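Local coordinates for Cag pathogenicity island protein (Cag10) (Helicobacter pylori 26695, PDB 6IQT), which probably serves as a membrane-bound assembly component of the Cag type IV secretion system, as a VirB8 homologue whose soluble NTF2-like domain is the part present here, at residues I24-E28 with A29-S33. Numbering follows the deposited sequence.
Sequences IVNSE and AVVDS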
# COMPACT_ATOMS: atom_id res chain seq x y z
N ILE A 24 7.58 12.08 -24.46
CA ILE A 24 6.71 12.10 -23.29
C ILE A 24 5.39 12.72 -23.70
O ILE A 24 5.36 13.82 -24.27
CB ILE A 24 7.32 12.86 -22.09
CG1 ILE A 24 8.59 12.16 -21.59
CG2 ILE A 24 6.30 12.93 -20.94
CD1 ILE A 24 9.38 13.01 -20.61
N VAL A 25 4.30 12.01 -23.43
CA VAL A 25 2.95 12.55 -23.52
C VAL A 25 2.37 12.47 -22.12
O VAL A 25 2.25 11.37 -21.56
CB VAL A 25 2.08 11.78 -24.53
CG1 VAL A 25 0.66 12.32 -24.51
CG2 VAL A 25 2.66 11.91 -25.93
N ASN A 26 2.05 13.62 -21.54
CA ASN A 26 1.60 13.71 -20.15
C ASN A 26 0.14 14.16 -20.15
O ASN A 26 -0.15 15.35 -20.28
CB ASN A 26 2.49 14.66 -19.35
CG ASN A 26 2.22 14.64 -17.86
OD1 ASN A 26 1.21 14.10 -17.41
ND2 ASN A 26 3.13 15.20 -17.09
N SER A 27 -0.77 13.19 -20.04
CA SER A 27 -2.20 13.48 -20.03
C SER A 27 -2.90 12.47 -19.15
O SER A 27 -2.40 11.36 -18.93
CB SER A 27 -2.81 13.43 -21.44
OG SER A 27 -2.82 12.09 -21.90
N GLU A 28 -4.03 12.89 -18.60
CA GLU A 28 -5.03 11.95 -18.09
C GLU A 28 -5.69 11.32 -19.30
O GLU A 28 -6.49 11.96 -19.99
CB GLU A 28 -6.09 12.64 -17.24
CG GLU A 28 -5.63 13.50 -16.09
CD GLU A 28 -6.79 14.29 -15.51
OE1 GLU A 28 -7.95 13.98 -15.88
OE2 GLU A 28 -6.57 15.20 -14.68
N ALA A 29 -5.32 10.08 -19.55
CA ALA A 29 -5.68 9.22 -20.66
C ALA A 29 -4.46 8.33 -20.74
O ALA A 29 -4.55 7.11 -20.53
CB ALA A 29 -5.96 9.93 -21.99
N VAL A 30 -3.29 8.95 -20.96
CA VAL A 30 -2.05 8.18 -21.02
C VAL A 30 -1.69 7.64 -19.63
O VAL A 30 -1.31 6.48 -19.49
CB VAL A 30 -0.91 9.04 -21.61
CG1 VAL A 30 0.44 8.37 -21.39
CG2 VAL A 30 -1.13 9.27 -23.09
N VAL A 31 -1.81 8.48 -18.60
CA VAL A 31 -1.53 8.03 -17.24
C VAL A 31 -2.45 6.87 -16.88
O VAL A 31 -2.01 5.84 -16.34
CB VAL A 31 -1.68 9.20 -16.24
CG1 VAL A 31 -1.79 8.68 -14.80
CG2 VAL A 31 -0.48 10.14 -16.35
N ASP A 32 -3.74 7.02 -17.18
CA ASP A 32 -4.71 6.00 -16.79
C ASP A 32 -4.47 4.69 -17.54
O ASP A 32 -4.59 3.61 -16.95
CB ASP A 32 -6.14 6.51 -17.01
CG ASP A 32 -6.51 7.65 -16.03
OD1 ASP A 32 -5.70 8.03 -15.16
OD2 ASP A 32 -7.64 8.17 -16.11
N SER A 33 -4.14 4.77 -18.84
CA SER A 33 -3.83 3.56 -19.62
C SER A 33 -2.58 2.87 -19.09
O SER A 33 -2.53 1.63 -19.00
CB SER A 33 -3.64 3.91 -21.10
OG SER A 33 -4.83 4.45 -21.65
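Ser27 meets the first turn of the following helix with two acceptors. Ser27 O accepts Val31 N at 3.0 Å, with an N-H...O angle of 171°. Ser27 OG accepts a weak bond from Val30 N at 3.3 Å. That reach depends on chi1 of 69°, which sets OG between the backbone N and the carbonyl carbon of Ser27. Two successive amides at the start of the helix are thereby engaged from the residue two before the N-cap position, held by Ala29.

Valine side chains lie beside these two bonds. Val30 CG2 lies 3.8 Å from Val25 CG1, the two valine side chains crossing at about a right angle, and the same methyl also touches Ser27 OG. On the other branch, Val30 CG1 rests 3.5 Å from Val25 O. Val31 CG2 comes within 3.4 Å of Ser27 O, flanking the straight bond. At the N-cap, Ala29 O accepts both Ser33 N and Ser33 OG, from opposite faces of its carbonyl plane.

This helix start belongs to helix 30-43 of the NTF2-like domain, at the surface. Asp32 forms a salt bridge with Arg96 of strand 84-98, Val25 and Val30 both touch Phe152, and buried Val31 packs on Tyr135 and Phe137 of strand 125-137, seating the first turn against the antiparallel sheet.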